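Local coordinates for protein FAD dependent oxidoreductase (Chelativorans sp. BNC1, PDB 6PXS) that acts as an FAD-dependent oxidase of iminodiacetate in Chelativorans and belongs to the DadA oxidoreductase family, at residues 26-31 and 168-173; 84-89 and 147-152; 235-240 and 251-256. All blocks are in the same frame, centred on the assembly; numbering follows the deposited sequence.

Contact 1 lies in the parallel part of the mixed sheet that holds the adenosine half of FAD, while contacts 2 and 3 are neighbours at the flavin end. Along the chain, contact 2 is nested inside the loop that contact 1 closes, and contact 3 follows both. Centres of contacts 1 and 2 are about 28 Å apart, those of contacts 1 and 3 about 34 Å, without touching. Contacts 2 and 3, centres about 10 Å apart, meet chiefly through Arg149, which packs on Leu252 and makes a long, weak ion pair with Asp255; Val88 also packs on Trp240. The cofactor bridges a Rossmann-type region and one built around the antiparallel sheet containing strand 251-254.

Contact 1. Residues 26-31 and 168-173; sequences VEIIDQ and ATLRND. With FAD (flavin-adenine dinucleotide), chain E.
Glu27, Arg171 and Asp173 form a salt-bridge network along one face of a parallel strand pair, 26-29 beside 169-171, at the edge of a Rossmann-type sheet. Arg171 NH2 meets Glu27 OE2 at 3.1 Å on the anti side of the carboxylate, somewhat out of its plane, which is turned 58° from the guanidinium. A bend at chi3 (53°) turns Arg171 NE aside. NH1 forms a salt bridge with Asp173 OD2, and both acids lie in plane at the guanidinium edge, with Ile29 CG1 over one face. Beneath them the backbones pair in parallel register: Ile28 N donates to Thr169 O at 2.8 Å and Asp30 N to Arg171 O at 3.1 Å. On the other face Ile28 CG2 packs 3.9 Å from Leu170 CD1, with Leu160 and Ile164 of helix 152-164 close by. Asn172 OD1 accepts from Tyr273 N and Asp173 OD1 from Phe271 N, both of a second subunit. Strand 26-29 leads into Asp30, an FAD-binding residue that takes a hydrogen bond from Ala8 N; an acid here is the classic ribose ligand of such folds. One residue on, Gln31 N makes a weak hydrogen bond of 3.3 Å to N3A of the adenine.

Contact 2. Residues 84-89 and 147-152; sequences GYSRVG and GARVDG
Arg149 reaches across to Gly84, its NH1 donating to Gly84 O over 2.7 Å. The oxygen sits in the guanidinium plane, but the nitrogen stands above the carbonyl plane, 62° out of it. Ser86 CB lies 3.5 Å above the guanidinium plane, over its centre, and Val88 CG2 meets Arg149 CG at 4.0 Å, the two side chains crossing at about a right angle. CG stands between the backbone N and the carbonyl carbon (chi1 44°) and the chain bends again at CD (chi2 78°), folding it back toward the 84-89 segment. An alanine here would probably leave Gly84 O without this N-H donor and open a gap over Ser86 CB. Around the arginine, Ser86 N donates to Arg149 O at 3.2 Å and Arg149 N to Ser86 O at 3.3 Å. Tyr85 lays its ring edge at CD1 against Val150 CB, 4.0 Å away, while CE1 touches Ala148 CB. Gly84 has positive phi, and a CB there would run into Asp151 CB. Farther out, Leu252 and Phe254 pack on Arg149, Asp255 OD1 makes a long, weak ion pair with its NH2, and Asp151 is the N-cap of helix 152-164. The Ser86 and Arg149 pair is a single antiparallel hydrogen-bonded bridge beside the two-stranded sheet of 148-149 and 44-45, where Val150 pairs with Gly43, an FAD-binding residue.

Contact 3. Residues 235-240 and 251-256; sequences VATSGW and MLAFDD
A type I turn from Thr237 to Trp240, closed by Trp240 N donating to Thr237 O at 3.0 Å, sets the 235-240 loop against strand 251-254 and the bend that follows it. Thr237 and Trp240 both point their CB atoms at the strand, and Ala253 CB packs against both, 4.0 Å from Thr237 CB and 3.9 Å from Trp240 CB. The indole adds CE3 at 4.1 Å from Ala253 CB. Within the turn, Thr237 CG2 stands 3.6 Å above one face of the indole, offset toward its rim, so the methyl, the ring and the alanine form one small apolar cluster. Trp240 is also packed by Phe132, Pro133, Pro134 and Val259. The polar side of Thr237 is its hydroxyl: OG1, placed between the backbone N and the carbonyl carbon (chi1 58°), donates to Phe254 O, though the modelled distance is too short to be taken literally. A water adds a second link, accepting from Thr237 N at 3.0 Å and donating to Asp255 O at 2.6 Å. The water thus ties Thr237 to Asp255 independently of that doubtful distance. Ser238 CB lies beside Asp255 OD1, and Ser238 OG makes a weak hydrogen bond to Gly79 O of a third subunit. That same subunit supplies Arg153 and Arg161, which form salt bridges with Asp256, so the bend lies at a subunit interface. Phe254 turns its CB away from the turn, and its side chain touches Arg149 and Val260. Strands 251-254 and 258-261 form a beta hairpin with this bend at its tip, and 251-254 is the outer strand, within the chain, of an antiparallel sheet that, as in related amine and amino-acid oxidases, probably belongs to the substrate-binding region.

Contact 1. Residues 26-31 and 168-173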
loop_
_atom_site.group_PDB
_atom_site.type_symbol
_atom_site.label_atom_id
_atom_site.label_comp_id
_atom_site.label_asym_id
_atom_site.label_seq_id
_atom_site.Cartn_x
_atom_site.Cartn_y
_atom_site.Cartn_z
ATOM N N VAL A 26 13.867 12.526 -29.739
ATOM C CA VAL A 26 14.098 11.528 -28.700
ATOM C C VAL A 26 12.820 10.730 -28.485
ATOM O O VAL A 26 11.749 11.307 -28.258
ATOM C CB VAL A 26 14.557 12.188 -27.387
ATOM C CG1 VAL A 26 14.867 11.131 -26.341
ATOM C CG2 VAL A 26 15.769 13.071 -27.633
ATOM N N GLU A 27 12.935 9.404 -28.552
ATOM C CA GLU A 27 11.843 8.484 -28.249
ATOM C C GLU A 27 12.267 7.640 -27.054
ATOM O O GLU A 27 13.189 6.825 -27.162
ATOM C CB GLU A 27 11.506 7.607 -29.456
ATOM C CG GLU A 27 10.405 6.584 -29.195
ATOM C CD GLU A 27 10.073 5.754 -30.423
ATOM O OE1 GLU A 27 10.806 5.856 -31.429
ATOM O OE2 GLU A 27 9.076 5.000 -30.381
ATOM N N ILE A 28 11.592 7.830 -25.923
ATOM C CA ILE A 28 11.952 7.186 -24.665
ATOM C C ILE A 28 10.977 6.051 -24.390
ATOM O O ILE A 28 9.758 6.207 -24.541
ATOM C CB ILE A 28 11.948 8.196 -23.500
ATOM C CG1 ILE A 28 12.662 9.488 -23.903
ATOM C CG2 ILE A 28 12.613 7.585 -22.274
ATOM C CD1 ILE A 28 12.614 10.567 -22.843
ATOM N N ILE A 29 11.514 4.905 -23.976
ATOM C CA ILE A 29 10.720 3.739 -23.608
ATOM C C ILE A 29 11.227 3.232 -22.266
ATOM O O ILE A 29 12.438 3.067 -22.080
ATOM C CB ILE A 29 10.801 2.632 -24.676
ATOM C CG1 ILE A 29 10.373 3.184 -26.040
ATOM C CG2 ILE A 29 9.929 1.446 -24.273
ATOM C CD1 ILE A 29 10.562 2.216 -27.187
ATOM N N ASP A 30 10.306 2.987 -21.336
ATOM C CA ASP A 30 10.674 2.571 -19.986
ATOM C C ASP A 30 9.567 1.700 -19.417
ATOM O O ASP A 30 8.424 2.150 -19.288
ATOM C CB ASP A 30 10.918 3.786 -19.089
ATOM C CG ASP A 30 11.272 3.400 -17.663
ATOM O OD1 ASP A 30 12.389 2.885 -17.444
ATOM O OD2 ASP A 30 10.432 3.615 -16.763
ATOM N N GLN A 31 9.911 0.459 -19.066
ATOM C CA GLN A 31 8.927 -0.457 -18.501
ATOM C C GLN A 31 8.599 -0.113 -17.053
ATOM O O GLN A 31 7.490 -0.401 -16.588
ATOM C CB GLN A 31 9.447 -1.894 -18.601
ATOM C CG GLN A 31 8.548 -2.960 -17.985
ATOM C CD GLN A 31 7.246 -3.143 -18.737
ATOM O OE1 GLN A 31 6.529 -2.180 -19.004
ATOM N NE2 GLN A 31 6.933 -4.387 -19.085
ATOM N N ALA A 168 10.288 15.492 -26.854
ATOM C CA ALA A 168 10.534 14.075 -26.635
ATOM C C ALA A 168 9.229 13.349 -26.307
ATOM O O ALA A 168 8.195 13.961 -26.034
ATOM C CB ALA A 168 11.555 13.877 -25.515
ATOM N N THR A 169 9.288 12.019 -26.345
ATOM C CA THR A 169 8.133 11.170 -26.084
ATOM C C THR A 169 8.493 10.117 -25.047
ATOM O O THR A 169 9.618 9.608 -25.031
ATOM C CB THR A 169 7.643 10.477 -27.362
ATOM O OG1 THR A 169 8.614 9.515 -27.790
ATOM C CG2 THR A 169 7.418 11.494 -28.471
ATOM N N LEU A 170 7.531 9.791 -24.187
ATOM C CA LEU A 170 7.715 8.804 -23.132
ATOM C C LEU A 170 6.578 7.798 -23.192
ATOM O O LEU A 170 5.412 8.182 -23.324
ATOM C CB LEU A 170 7.766 9.472 -21.756
ATOM C CG LEU A 170 7.864 8.543 -20.544
ATOM C CD1 LEU A 170 9.120 7.688 -20.609
ATOM C CD2 LEU A 170 7.830 9.358 -19.261
ATOM N N ARG A 171 6.920 6.517 -23.086
ATOM C CA ARG A 171 5.948 5.442 -23.221
ATOM C C ARG A 171 6.348 4.292 -22.309
ATOM O O ARG A 171 7.535 4.049 -22.077
ATOM C CB ARG A 171 5.849 4.972 -24.678
ATOM C CG ARG A 171 5.172 3.624 -24.872
ATOM C CD ARG A 171 4.785 3.407 -26.331
ATOM N NE ARG A 171 5.913 3.592 -27.245
ATOM C CZ ARG A 171 6.698 2.615 -27.695
ATOM N NH1 ARG A 171 6.496 1.355 -27.325
ATOM N NH2 ARG A 171 7.693 2.901 -28.524
ATOM N N ASN A 172 5.343 3.592 -21.788
ATOM C CA ASN A 172 5.550 2.420 -20.944
ATOM C C ASN A 172 5.443 1.186 -21.831
ATOM O O ASN A 172 4.358 0.857 -22.320
ATOM C CB ASN A 172 4.532 2.377 -19.807
ATOM C CG ASN A 172 4.870 1.333 -18.759
ATOM O OD1 ASN A 172 4.289 0.247 -18.733
ATOM N ND2 ASN A 172 5.815 1.659 -17.886
ATOM N N ASP A 173 6.568 0.510 -22.042
ATOM C CA ASP A 173 6.608 -0.626 -22.951
ATOM C C ASP A 173 7.889 -1.406 -22.694
ATOM O O ASP A 173 8.836 -0.896 -22.091
ATOM C CB ASP A 173 6.529 -0.169 -24.413
ATOM C CG ASP A 173 6.129 -1.286 -25.353
ATOM O OD1 ASP A 173 5.860 -2.404 -24.869
ATOM O OD2 ASP A 173 6.080 -1.045 -26.579
HETATM P PA FAD E . 17.374 2.217 -13.270
HETATM O O1A FAD E . 16.979 0.917 -12.676
HETATM O O2A FAD E . 16.965 3.436 -12.439
HETATM O O5B FAD E . 16.831 2.378 -14.733
HETATM C C5B FAD E . 16.548 1.229 -15.559
HETATM C C4B FAD E . 15.231 1.452 -16.256
HETATM O O4B FAD E . 15.230 0.756 -17.525
HETATM C C3B FAD E . 14.009 0.944 -15.489
HETATM O O3B FAD E . 12.929 1.862 -15.610
HETATM C C2B FAD E . 13.702 -0.384 -16.184
HETATM O O2B FAD E . 12.331 -0.750 -16.072
HETATM C C1B FAD E . 14.064 -0.032 -17.622
HETATM N N9A FAD E . 14.345 -1.181 -18.476
HETATM C C8A FAD E . 15.277 -2.163 -18.268
HETATM N N7A FAD E . 15.304 -3.079 -19.207
HETATM C C5A FAD E . 14.320 -2.669 -20.094
HETATM C C6A FAD E . 13.848 -3.209 -21.305
HETATM N N6A FAD E . 14.325 -4.329 -21.857
HETATM N N1A FAD E . 12.852 -2.551 -21.940
HETATM C C2A FAD E . 12.367 -1.432 -21.396
HETATM N N3A FAD E . 12.735 -0.832 -20.261
HETATM C C4A FAD E . 13.720 -1.503 -19.655
HETATM N N1 FAD E . 23.421 6.518 -5.722
HETATM C C2 FAD E . 23.970 7.662 -5.221
HETATM O O2 FAD E . 24.672 8.403 -5.918
HETATM N N3 FAD E . 23.740 8.017 -3.903
HETATM C C4 FAD E . 22.984 7.305 -2.994
HETATM O O4 FAD E . 22.850 7.719 -1.845
HETATM C C4X FAD E . 22.407 6.088 -3.535
HETATM N N5 FAD E . 21.677 5.354 -2.744
HETATM C C5X FAD E . 21.125 4.192 -3.259
HETATM C C6 FAD E . 20.342 3.395 -2.425
HETATM C C7 FAD E . 19.760 2.221 -2.894
HETATM C C7M FAD E . 18.921 1.386 -1.964
HETATM C C8 FAD E . 19.971 1.827 -4.225
HETATM C C8M FAD E . 19.357 0.560 -4.762
HETATM C C9 FAD E . 20.752 2.621 -5.059
HETATM C C9A FAD E . 21.329 3.796 -4.589
HETATM N N10 FAD E . 22.122 4.622 -5.412
HETATM C C10 FAD E . 22.682 5.776 -4.913
HETATM C "C1'" FAD E . 22.387 4.257 -6.813
HETATM C "C2'" FAD E . 21.329 4.776 -7.784
HETATM O "O2'" FAD E . 20.028 4.662 -7.207
HETATM C "C3'" FAD E . 21.382 3.948 -9.068
HETATM O "O3'" FAD E . 22.742 3.719 -9.420
HETATM C "C4'" FAD E . 20.680 4.589 -10.265
HETATM O "O4'" FAD E . 19.319 4.845 -9.922
HETATM C "C5'" FAD E . 20.753 3.703 -11.490
HETATM O "O5'" FAD E . 19.996 4.306 -12.559
HETATM P P FAD E . 19.772 3.550 -13.921
HETATM O O1P FAD E . 21.126 3.057 -14.441
HETATM O O2P FAD E . 18.977 4.356 -14.882
HETATM O O3P FAD E . 18.946 2.271 -13.465
#

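Contact 2. Residues 84-89 and 147-152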
loop_
_atom_site.group_PDB
_atom_site.type_symbol
_atom_site.label_atom_id
_atom_site.label_comp_id
_atom_site.label_asym_id
_atom_site.label_seq_id
_atom_site.Cartn_x
_atom_site.Cartn_y
_atom_site.Cartn_z
ATOM N N GLY A 84 14.124 18.249 -4.185
ATOM C CA GLY A 84 14.669 17.715 -2.955
ATOM C C GLY A 84 16.144 17.963 -2.750
ATOM O O GLY A 84 16.746 17.328 -1.878
ATOM N N TYR A 85 16.747 18.866 -3.518
ATOM C CA TYR A 85 18.169 19.148 -3.403
ATOM C C TYR A 85 18.419 20.209 -2.339
ATOM O O TYR A 85 17.614 21.124 -2.142
ATOM C CB TYR A 85 18.744 19.615 -4.740
ATOM C CG TYR A 85 20.229 19.902 -4.689
ATOM C CD1 TYR A 85 21.158 18.889 -4.877
ATOM C CD2 TYR A 85 20.700 21.186 -4.444
ATOM C CE1 TYR A 85 22.517 19.144 -4.825
ATOM C CE2 TYR A 85 22.058 21.452 -4.391
ATOM C CZ TYR A 85 22.961 20.427 -4.582
ATOM O OH TYR A 85 24.313 20.685 -4.531
ATOM N N SER A 86 19.549 20.072 -1.646
ATOM C CA SER A 86 19.947 21.041 -0.635
ATOM C C SER A 86 21.409 20.847 -0.247
ATOM O O SER A 86 21.834 19.728 0.062
ATOM C CB SER A 86 19.047 20.925 0.596
ATOM O OG SER A 86 19.331 21.947 1.537
ATOM N N ARG A 87 22.185 21.930 -0.267
ATOM C CA ARG A 87 23.592 21.898 0.137
ATOM C C ARG A 87 23.641 22.016 1.658
ATOM O O ARG A 87 23.929 23.070 2.231
ATOM C CB ARG A 87 24.371 23.014 -0.551
ATOM C CG ARG A 87 25.878 22.970 -0.333
ATOM C CD ARG A 87 26.575 24.100 -1.084
ATOM N NE ARG A 87 28.026 24.091 -0.891
ATOM C CZ ARG A 87 28.673 24.771 0.054
ATOM N NH1 ARG A 87 28.012 25.533 0.917
ATOM N NH2 ARG A 87 29.994 24.690 0.135
ATOM N N VAL A 88 23.348 20.892 2.323
ATOM C CA VAL A 88 23.181 20.879 3.773
ATOM C C VAL A 88 24.450 20.498 4.519
ATOM O O VAL A 88 24.452 20.497 5.758
ATOM C CB VAL A 88 22.054 19.908 4.185
ATOM C CG1 VAL A 88 20.728 20.355 3.600
ATOM C CG2 VAL A 88 22.383 18.483 3.742
ATOM N N GLY A 89 25.528 20.171 3.814
ATOM C CA GLY A 89 26.730 19.683 4.452
ATOM C C GLY A 89 26.600 18.225 4.852
ATOM O O GLY A 89 25.530 17.618 4.795
ATOM N N GLY A 147 28.751 18.791 1.314
ATOM C CA GLY A 147 27.902 17.629 1.135
ATOM C C GLY A 147 26.450 18.012 0.949
ATOM O O GLY A 147 25.925 18.844 1.694
ATOM N N ALA A 148 25.790 17.422 -0.045
ATOM C CA ALA A 148 24.399 17.719 -0.345
ATOM C C ALA A 148 23.621 16.421 -0.505
ATOM O O ALA A 148 24.191 15.327 -0.549
ATOM C CB ALA A 148 24.270 18.572 -1.615
ATOM N N ARG A 149 22.299 16.558 -0.587
ATOM C CA ARG A 149 21.408 15.434 -0.835
ATOM C C ARG A 149 20.373 15.849 -1.872
ATOM O O ARG A 149 20.250 17.027 -2.218
ATOM C CB ARG A 149 20.735 14.945 0.458
ATOM C CG ARG A 149 20.202 16.038 1.386
ATOM C CD ARG A 149 18.879 16.637 0.914
ATOM N NE ARG A 149 18.266 17.461 1.954
ATOM C CZ ARG A 149 17.173 18.200 1.788
ATOM N NH1 ARG A 149 16.556 18.235 0.613
ATOM N NH2 ARG A 149 16.695 18.911 2.801
ATOM N N VAL A 150 19.631 14.862 -2.375
ATOM C CA VAL A 150 18.634 15.092 -3.416
ATOM C C VAL A 150 17.689 13.900 -3.439
ATOM O O VAL A 150 18.031 12.808 -2.988
ATOM C CB VAL A 150 19.306 15.301 -4.797
ATOM C CG1 VAL A 150 20.107 14.067 -5.193
ATOM C CG2 VAL A 150 18.263 15.631 -5.852
ATOM N N ASP A 151 16.485 14.112 -3.971
ATOM C CA ASP A 151 15.520 13.037 -4.173
ATOM C C ASP A 151 15.738 12.462 -5.570
ATOM O O ASP A 151 15.405 13.104 -6.572
ATOM C CB ASP A 151 14.092 13.552 -4.002
ATOM C CG ASP A 151 13.058 12.437 -4.011
ATOM O OD1 ASP A 151 13.221 11.470 -4.785
ATOM O OD2 ASP A 151 12.080 12.527 -3.239
ATOM N N GLY A 152 16.296 11.252 -5.633
ATOM C CA GLY A 152 16.630 10.665 -6.922
ATOM C C GLY A 152 15.452 10.601 -7.874
ATOM O O GLY A 152 15.579 10.930 -9.056
#

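Contact 3. Residues 235-240 and 251-256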
loop_
_atom_site.group_PDB
_atom_site.type_symbol
_atom_site.label_atom_id
_atom_site.label_comp_id
_atom_site.label_asym_id
_atom_site.label_seq_id
_atom_site.Cartn_x
_atom_site.Cartn_y
_atom_site.Cartn_z
ATOM N N VAL A 235 9.039 17.878 13.435
ATOM C CA VAL A 235 10.458 18.156 13.616
ATOM C C VAL A 235 10.987 18.808 12.348
ATOM O O VAL A 235 10.827 18.264 11.250
ATOM C CB VAL A 235 11.245 16.873 13.939
ATOM C CG1 VAL A 235 12.729 17.175 14.081
ATOM C CG2 VAL A 235 10.696 16.229 15.201
ATOM N N ALA A 236 11.622 19.969 12.503
ATOM C CA ALA A 236 12.202 20.690 11.375
ATOM C C ALA A 236 13.542 20.058 11.016
ATOM O O ALA A 236 14.498 20.121 11.797
ATOM C CB ALA A 236 12.362 22.169 11.719
ATOM N N THR A 237 13.614 19.452 9.829
ATOM C CA THR A 237 14.811 18.760 9.369
ATOM C C THR A 237 15.433 19.387 8.129
ATOM O O THR A 237 16.426 18.855 7.617
ATOM C CB THR A 237 14.489 17.287 9.078
ATOM O OG1 THR A 237 13.445 17.204 8.098
ATOM C CG2 THR A 237 14.041 16.576 10.345
ATOM N N SER A 238 14.887 20.500 7.633
ATOM C CA SER A 238 15.390 21.100 6.403
ATOM C C SER A 238 16.869 21.454 6.481
ATOM O O SER A 238 17.524 21.560 5.439
ATOM C CB SER A 238 14.581 22.355 6.071
ATOM O OG SER A 238 14.656 23.300 7.125
ATOM N N GLY A 239 17.406 21.644 7.683
ATOM C CA GLY A 239 18.791 22.022 7.868
ATOM C C GLY A 239 19.697 20.916 8.351
ATOM O O GLY A 239 20.872 21.183 8.641
ATOM N N TRP A 240 19.208 19.692 8.453
ATOM C CA TRP A 240 20.042 18.616 8.965
ATOM C C TRP A 240 21.013 18.139 7.886
ATOM O O TRP A 240 20.632 18.015 6.719
ATOM C CB TRP A 240 19.182 17.449 9.437
ATOM C CG TRP A 240 18.413 17.743 10.682
ATOM C CD1 TRP A 240 18.238 18.961 11.274
ATOM C CD2 TRP A 240 17.718 16.796 11.501
ATOM N NE1 TRP A 240 17.474 18.830 12.408
ATOM C CE2 TRP A 240 17.143 17.510 12.571
ATOM C CE3 TRP A 240 17.529 15.413 11.433
ATOM C CZ2 TRP A 240 16.389 16.889 13.563
ATOM C CZ3 TRP A 240 16.781 14.797 12.418
ATOM C CH2 TRP A 240 16.220 15.535 13.469
ATOM N N MET A 251 22.781 7.901 6.474
ATOM C CA MET A 251 21.427 8.397 6.662
ATOM C C MET A 251 21.407 9.886 6.358
ATOM O O MET A 251 22.419 10.575 6.505
ATOM C CB MET A 251 20.923 8.130 8.084
ATOM C CG MET A 251 21.715 8.821 9.173
ATOM S SD MET A 251 21.191 8.293 10.815
ATOM C CE MET A 251 21.978 9.543 11.822
ATOM N N LEU A 252 20.241 10.366 5.931
ATOM C CA LEU A 252 20.059 11.762 5.563
ATOM C C LEU A 252 18.638 12.174 5.916
ATOM O O LEU A 252 17.811 11.350 6.314
ATOM C CB LEU A 252 20.342 11.992 4.074
ATOM C CG LEU A 252 19.487 11.205 3.076
ATOM C CD1 LEU A 252 19.616 11.798 1.680
ATOM C CD2 LEU A 252 19.867 9.732 3.059
ATOM N N ALA A 253 18.357 13.466 5.759
ATOM C CA ALA A 253 17.064 14.030 6.111
ATOM C C ALA A 253 16.531 14.879 4.968
ATOM O O ALA A 253 17.298 15.477 4.207
ATOM C CB ALA A 253 17.152 14.884 7.379
ATOM N N PHE A 254 15.206 14.928 4.859
ATOM C CA PHE A 254 14.517 15.765 3.890
ATOM C C PHE A 254 13.603 16.746 4.619
ATOM O O PHE A 254 13.415 16.672 5.836
ATOM C CB PHE A 254 13.722 14.914 2.893
ATOM C CG PHE A 254 14.586 14.107 1.966
ATOM C CD1 PHE A 254 15.319 14.726 0.968
ATOM C CD2 PHE A 254 14.665 12.730 2.091
ATOM C CE1 PHE A 254 16.118 13.987 0.112
ATOM C CE2 PHE A 254 15.460 11.985 1.237
ATOM C CZ PHE A 254 16.186 12.615 0.248
ATOM N N ASP A 255 13.025 17.670 3.847
ATOM C CA ASP A 255 12.329 18.808 4.444
ATOM C C ASP A 255 11.110 18.374 5.251
ATOM O O ASP A 255 10.832 18.939 6.316
ATOM C CB ASP A 255 11.914 19.800 3.356
ATOM C CG ASP A 255 13.074 20.646 2.858
ATOM O OD1 ASP A 255 14.024 20.880 3.631
ATOM O OD2 ASP A 255 13.029 21.087 1.691
ATOM N N ASP A 256 10.364 17.382 4.766
ATOM C CA ASP A 256 9.107 17.020 5.411
ATOM C C ASP A 256 9.334 16.065 6.577
ATOM O O ASP A 256 8.730 14.989 6.634
ATOM C CB ASP A 256 8.143 16.397 4.397
ATOM C CG ASP A 256 6.745 16.199 4.962
ATOM O OD1 ASP A 256 6.544 16.458 6.167
ATOM O OD2 ASP A 256 5.847 15.785 4.201
HETATM O O HOH W 1 11.782 20.766 7.888
#